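Local coordinates for protein putative citrate lyase, alfa subunit (Streptococcus mutans, PDB 2HJ0) that is a putative citrate lyase alpha subunit of the CitF family, built on two mixed beta sheets with helices packed against them, at residues M65-H70 with I162-G168; I52-E57 with E86-I92. All blocks are in the same frame, centred on the assembly; numbering follows the deposited sequence.

Both contacts belong to the same part of the fold, the mixed sheet that contains strands 66-69 and 164-169, and one of its helical layers. Contact 1 joins these two neighbouring parallel strands inside the sheet; contact 2 joins helices 52-58 and 79-89, which lie beside the sheet. Their centres are about 13 Å apart and their nearest atoms about 4 Å, without touching. Along the chain the order is 52-57, 65-70, 86-92, 162-168, so the contacts interlock: strand 66-69 directly follows the first helix and directly precedes the second. Helix 79-89 also receives I67, F69 and F166 of contact 1, which ties the helical layer to the strands.

Contact 1 of 2, residues M65-H70 with I162-G168; sequences MTISFH and IDVAFLG
Strands 66-69 and 164-168 run parallel, their axes 4.7 Å apart at closest approach and 19° apart in direction. T66 stands beside D163 (CA-CA 5.2 Å), I67 beside V164 (4.8 Å), S68 beside A165 (4.7 Å) and F69 beside F166 (5.5 Å). A ladder of backbone hydrogen bonds sets this register: V164 N to T66 O 3.3 Å, S68 N to V164 O 3.1 Å, F166 N to S68 O 3.0 Å. At the entry, T66 O also accepts from D163 N at 2.7 Å, and the m rotamer of D163 brings OD2 within 2.7 Å of T66 N, so D163 holds both T66 N, through its carboxylate, and T66 O, through its own backbone N. These are inner strands of the mixed sheet: 66-69 has parallel strand 95-99 as its other neighbour, where the I67 backbone hydrogen-bonds to those of S96 and A98. On the face carrying I67 and V164, I67 CG2 lies 4.2 Å from V164 CB and 3.9 Å from F166 CE2. The rings of F69 and F166 are near parallel (20°) but slid apart, centroids 5.8 Å apart, beneath helix 79-89. On the face carrying S68 and A165, S68 OG approaches A165 CB at 3.2 Å and hydrogen-bonds to D196 of helix 191-199.

Contact 2 of 2, residues I52-E57 with E86-I92; sequences IHEAIE and EIAKMGI
This is a helix-helix contact beside the mixed sheet, between helix 52-58 and the C-terminal end of helix 79-89, which closes in a Schellman motif. Here G91, at positive phi (68°), is the C-prime residue, with I92 N to I87 O at 3.2 Å and G91 N to A88 O at 2.8 Å. The closest backbone approaches are H53 to E86 (CA-CA 6.4 Å) and I56 to I87 (7.4 Å). I56, in the m,t rotamer, points toward the other segment and forms the apolar centre: its CD1 lies 3.5 Å from both E86 CG and I87 CD1, while its CG2 is 3.8 Å from SE of selenomethionine M90 and 4.2 Å from I92 CD1. I87 also touches L61. Towards solvent, H53 (chi1 t) places its ring beneath M90 SE, 3.8 Å from the ring centroid and 20° off the normal, a sulfur-aromatic-type contact. At the edge of that ring, H53 ND1 donates to E86 OE1 at 2.9 Å.

Contact 1 of 2, residues M65-H70 with I162-G168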
loop_
_atom_site.group_PDB
_atom_site.type_symbol
_atom_site.label_atom_id
_atom_site.label_comp_id
_atom_site.label_asym_id
_atom_site.label_seq_id
_atom_site.Cartn_x
_atom_site.Cartn_y
_atom_site.Cartn_z
HETATM N N MSE A 65 -11.062 -21.903 -11.816
HETATM C CA MSE A 65 -10.479 -20.666 -11.318
HETATM C C MSE A 65 -9.652 -20.882 -10.061
HETATM O O MSE A 65 -9.703 -21.950 -9.440
HETATM C CB MSE A 65 -11.570 -19.639 -11.042
HETATM C CG MSE A 65 -12.391 -19.319 -12.260
HETATM SE SE MSE A 65 -13.369 -17.672 -12.091
HETATM C CE MSE A 65 -12.477 -16.686 -13.493
ATOM N N THR A 66 -8.873 -19.868 -9.695
ATOM C CA THR A 66 -8.054 -19.965 -8.502
ATOM C C THR A 66 -8.516 -18.982 -7.437
ATOM O O THR A 66 -8.777 -17.823 -7.724
ATOM C CB THR A 66 -6.573 -19.705 -8.798
ATOM O OG1 THR A 66 -6.066 -20.754 -9.631
ATOM C CG2 THR A 66 -5.778 -19.672 -7.495
ATOM N N ILE A 67 -8.625 -19.461 -6.206
ATOM C CA ILE A 67 -9.047 -18.627 -5.106
ATOM C C ILE A 67 -8.004 -18.719 -3.997
ATOM O O ILE A 67 -7.242 -19.686 -3.929
ATOM C CB ILE A 67 -10.427 -19.080 -4.574
ATOM C CG1 ILE A 67 -10.338 -20.491 -3.990
ATOM C CG2 ILE A 67 -11.446 -19.059 -5.701
ATOM C CD1 ILE A 67 -11.662 -20.986 -3.429
ATOM N N SER A 68 -7.971 -17.714 -3.124
ATOM C CA SER A 68 -7.010 -17.694 -2.017
ATOM C C SER A 68 -7.645 -17.352 -0.671
ATOM O O SER A 68 -8.781 -16.866 -0.603
ATOM C CB SER A 68 -5.894 -16.691 -2.312
ATOM O OG SER A 68 -6.421 -15.412 -2.624
ATOM N N PHE A 69 -6.879 -17.607 0.390
ATOM C CA PHE A 69 -7.287 -17.353 1.776
ATOM C C PHE A 69 -6.019 -17.143 2.589
ATOM O O PHE A 69 -4.941 -17.503 2.135
ATOM C CB PHE A 69 -8.019 -18.556 2.388
ATOM C CG PHE A 69 -9.121 -19.109 1.538
ATOM C CD1 PHE A 69 -8.854 -20.040 0.541
ATOM C CD2 PHE A 69 -10.433 -18.705 1.739
ATOM C CE1 PHE A 69 -9.880 -20.559 -0.244
ATOM C CE2 PHE A 69 -11.464 -19.215 0.964
ATOM C CZ PHE A 69 -11.185 -20.144 -0.028
ATOM N N HIS A 70 -6.139 -16.564 3.785
ATOM C CA HIS A 70 -4.960 -16.383 4.617
ATOM C C HIS A 70 -5.121 -17.219 5.884
ATOM O O HIS A 70 -6.217 -17.691 6.177
ATOM C CB HIS A 70 -4.749 -14.918 4.967
ATOM C CG HIS A 70 -5.751 -14.374 5.927
ATOM N ND1 HIS A 70 -6.751 -13.508 5.544
ATOM C CD2 HIS A 70 -5.941 -14.616 7.246
ATOM C CE1 HIS A 70 -7.521 -13.246 6.584
ATOM N NE2 HIS A 70 -7.053 -13.907 7.628
ATOM N N ILE A 162 -4.530 -15.039 -8.814
ATOM C CA ILE A 162 -5.732 -15.253 -8.029
ATOM C C ILE A 162 -6.973 -14.638 -8.643
ATOM O O ILE A 162 -7.019 -13.440 -8.906
ATOM C CB ILE A 162 -5.554 -14.701 -6.608
ATOM C CG1 ILE A 162 -4.277 -15.270 -5.992
ATOM C CG2 ILE A 162 -6.748 -15.084 -5.742
ATOM C CD1 ILE A 162 -3.911 -14.639 -4.652
ATOM N N ASP A 163 -7.986 -15.464 -8.874
ATOM C CA ASP A 163 -9.231 -14.968 -9.449
ATOM C C ASP A 163 -10.048 -14.273 -8.378
ATOM O O ASP A 163 -10.506 -13.146 -8.554
ATOM C CB ASP A 163 -10.049 -16.110 -10.045
ATOM C CG ASP A 163 -9.467 -16.622 -11.335
ATOM O OD1 ASP A 163 -9.415 -15.834 -12.312
ATOM O OD2 ASP A 163 -9.056 -17.808 -11.372
ATOM N N VAL A 164 -10.238 -14.955 -7.260
ATOM C CA VAL A 164 -11.006 -14.384 -6.177
ATOM C C VAL A 164 -10.330 -14.690 -4.862
ATOM O O VAL A 164 -9.991 -15.839 -4.573
ATOM C CB VAL A 164 -12.427 -14.961 -6.117
ATOM C CG1 VAL A 164 -13.211 -14.299 -4.993
ATOM C CG2 VAL A 164 -13.121 -14.759 -7.434
ATOM N N ALA A 165 -10.134 -13.655 -4.059
ATOM C CA ALA A 165 -9.520 -13.841 -2.758
ATOM C C ALA A 165 -10.567 -13.624 -1.684
ATOM O O ALA A 165 -11.168 -12.551 -1.596
ATOM C CB ALA A 165 -8.376 -12.876 -2.573
ATOM N N PHE A 166 -10.800 -14.655 -0.880
ATOM C CA PHE A 166 -11.747 -14.558 0.215
ATOM C C PHE A 166 -10.920 -14.322 1.462
ATOM O O PHE A 166 -10.325 -15.258 1.980
ATOM C CB PHE A 166 -12.522 -15.851 0.325
ATOM C CG PHE A 166 -13.362 -16.136 -0.874
ATOM C CD1 PHE A 166 -14.604 -15.540 -1.023
ATOM C CD2 PHE A 166 -12.906 -16.996 -1.865
ATOM C CE1 PHE A 166 -15.377 -15.806 -2.144
ATOM C CE2 PHE A 166 -13.673 -17.263 -2.989
ATOM C CZ PHE A 166 -14.905 -16.673 -3.132
ATOM N N LEU A 167 -10.877 -13.072 1.926
ATOM C CA LEU A 167 -10.080 -12.709 3.100
ATOM C C LEU A 167 -10.879 -12.412 4.375
ATOM O O LEU A 167 -11.839 -11.650 4.347
ATOM C CB LEU A 167 -9.209 -11.486 2.780
ATOM C CG LEU A 167 -8.416 -11.514 1.474
ATOM C CD1 LEU A 167 -7.604 -10.228 1.324
ATOM C CD2 LEU A 167 -7.501 -12.739 1.466
ATOM N N GLY A 168 -10.472 -13.000 5.497
ATOM C CA GLY A 168 -11.173 -12.726 6.737
ATOM C C GLY A 168 -10.590 -11.487 7.399
ATOM O O GLY A 168 -9.378 -11.333 7.424
#

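Contact 2 of 2, residues I52-E57 with E86-I92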
loop_
_atom_site.group_PDB
_atom_site.type_symbol
_atom_site.label_atom_id
_atom_site.label_comp_id
_atom_site.label_asym_id
_atom_site.label_seq_id
_atom_site.Cartn_x
_atom_site.Cartn_y
_atom_site.Cartn_z
ATOM N N ILE A 52 -22.120 -15.440 2.055
ATOM C CA ILE A 52 -20.980 -15.926 1.295
ATOM C C ILE A 52 -21.509 -16.391 -0.051
ATOM O O ILE A 52 -20.831 -16.253 -1.061
ATOM C CB ILE A 52 -20.271 -17.106 2.003
ATOM C CG1 ILE A 52 -19.082 -16.584 2.814
ATOM C CG2 ILE A 52 -19.790 -18.128 0.998
ATOM C CD1 ILE A 52 -19.468 -15.846 4.043
ATOM N N HIS A 53 -22.728 -16.929 -0.062
ATOM C CA HIS A 53 -23.339 -17.418 -1.299
ATOM C C HIS A 53 -23.354 -16.328 -2.373
ATOM O O HIS A 53 -22.777 -16.510 -3.446
ATOM C CB HIS A 53 -24.776 -17.915 -1.041
ATOM C CG HIS A 53 -25.383 -18.641 -2.207
ATOM N ND1 HIS A 53 -25.412 -20.017 -2.293
ATOM C CD2 HIS A 53 -25.916 -18.183 -3.366
ATOM C CE1 HIS A 53 -25.930 -20.373 -3.456
ATOM N NE2 HIS A 53 -26.243 -19.280 -4.126
ATOM N N GLU A 54 -24.012 -15.202 -2.083
ATOM C CA GLU A 54 -24.101 -14.089 -3.031
ATOM C C GLU A 54 -22.711 -13.585 -3.420
ATOM O O GLU A 54 -22.497 -13.082 -4.524
ATOM C CB GLU A 54 -24.909 -12.939 -2.430
ATOM C CG GLU A 54 -25.226 -11.817 -3.403
ATOM C CD GLU A 54 -25.935 -10.641 -2.737
ATOM O OE1 GLU A 54 -26.337 -9.703 -3.460
ATOM O OE2 GLU A 54 -26.092 -10.642 -1.493
ATOM N N ALA A 55 -21.761 -13.719 -2.508
ATOM C CA ALA A 55 -20.419 -13.281 -2.803
ATOM C C ALA A 55 -19.877 -14.138 -3.932
ATOM O O ALA A 55 -19.350 -13.620 -4.912
ATOM C CB ALA A 55 -19.534 -13.422 -1.566
ATOM N N ILE A 56 -20.007 -15.457 -3.791
ATOM C CA ILE A 56 -19.513 -16.400 -4.801
ATOM C C ILE A 56 -20.220 -16.130 -6.116
ATOM O O ILE A 56 -19.632 -16.193 -7.198
ATOM C CB ILE A 56 -19.776 -17.862 -4.372
ATOM C CG1 ILE A 56 -19.134 -18.115 -3.005
ATOM C CG2 ILE A 56 -19.204 -18.818 -5.402
ATOM C CD1 ILE A 56 -19.477 -19.438 -2.375
ATOM N N GLU A 57 -21.495 -15.799 -5.993
ATOM C CA GLU A 57 -22.336 -15.525 -7.134
ATOM C C GLU A 57 -21.900 -14.253 -7.852
ATOM O O GLU A 57 -21.406 -14.296 -8.982
ATOM C CB GLU A 57 -23.778 -15.392 -6.665
ATOM C CG GLU A 57 -24.801 -15.386 -7.771
ATOM C CD GLU A 57 -26.136 -14.861 -7.292
ATOM O OE1 GLU A 57 -26.296 -13.613 -7.199
ATOM O OE2 GLU A 57 -27.014 -15.699 -6.986
ATOM N N GLU A 86 -19.523 -23.676 0.670
ATOM C CA GLU A 86 -20.563 -23.074 -0.147
ATOM C C GLU A 86 -20.246 -23.299 -1.626
ATOM O O GLU A 86 -21.151 -23.434 -2.451
ATOM C CB GLU A 86 -20.674 -21.582 0.157
ATOM C CG GLU A 86 -21.932 -20.934 -0.415
ATOM C CD GLU A 86 -23.214 -21.566 0.111
ATOM O OE1 GLU A 86 -24.044 -22.007 -0.718
ATOM O OE2 GLU A 86 -23.389 -21.623 1.350
ATOM N N ILE A 87 -18.960 -23.333 -1.966
ATOM C CA ILE A 87 -18.576 -23.574 -3.349
ATOM C C ILE A 87 -19.033 -24.996 -3.696
ATOM O O ILE A 87 -19.616 -25.230 -4.752
ATOM C CB ILE A 87 -17.042 -23.520 -3.562
ATOM C CG1 ILE A 87 -16.455 -22.215 -3.023
ATOM C CG2 ILE A 87 -16.732 -23.662 -5.047
ATOM C CD1 ILE A 87 -16.757 -20.990 -3.853
ATOM N N ALA A 88 -18.764 -25.948 -2.806
ATOM C CA ALA A 88 -19.152 -27.325 -3.062
ATOM C C ALA A 88 -20.668 -27.422 -3.223
ATOM O O ALA A 88 -21.155 -27.981 -4.199
ATOM C CB ALA A 88 -18.671 -28.232 -1.934
ATOM N N LYS A 89 -21.404 -26.857 -2.271
ATOM C CA LYS A 89 -22.860 -26.882 -2.297
ATOM C C LYS A 89 -23.407 -26.333 -3.607
ATOM O O LYS A 89 -24.437 -26.795 -4.102
ATOM C CB LYS A 89 -23.425 -26.052 -1.144
ATOM C CG LYS A 89 -24.047 -26.845 -0.002
ATOM C CD LYS A 89 -23.018 -27.693 0.737
ATOM C CE LYS A 89 -23.550 -28.176 2.089
ATOM N NZ LYS A 89 -23.900 -27.036 2.991
HETATM N N MSE A 90 -22.724 -25.344 -4.170
HETATM C CA MSE A 90 -23.172 -24.736 -5.416
HETATM C C MSE A 90 -22.739 -25.520 -6.649
HETATM O O MSE A 90 -22.857 -25.031 -7.771
HETATM C CB MSE A 90 -22.655 -23.299 -5.522
HETATM C CG MSE A 90 -23.299 -22.329 -4.542
HETATM SE SE MSE A 90 -22.508 -20.561 -4.581
HETATM C CE MSE A 90 -23.248 -19.859 -6.234
ATOM N N GLY A 91 -22.231 -26.727 -6.438
ATOM C CA GLY A 91 -21.811 -27.546 -7.559
ATOM C C GLY A 91 -20.602 -27.058 -8.335
ATOM O O GLY A 91 -20.379 -27.477 -9.463
ATOM N N ILE A 92 -19.812 -26.166 -7.758
ATOM C CA ILE A 92 -18.631 -25.691 -8.471
ATOM C C ILE A 92 -17.484 -26.650 -8.166
ATOM O O ILE A 92 -17.336 -27.098 -7.026
ATOM C CB ILE A 92 -18.267 -24.250 -8.058
ATOM C CG1 ILE A 92 -19.342 -23.293 -8.594
ATOM C CG2 ILE A 92 -16.898 -23.891 -8.581
ATOM C CD1 ILE A 92 -19.133 -21.838 -8.278
HETATM O O HOH W 1 -23.504 -18.274 2.140
#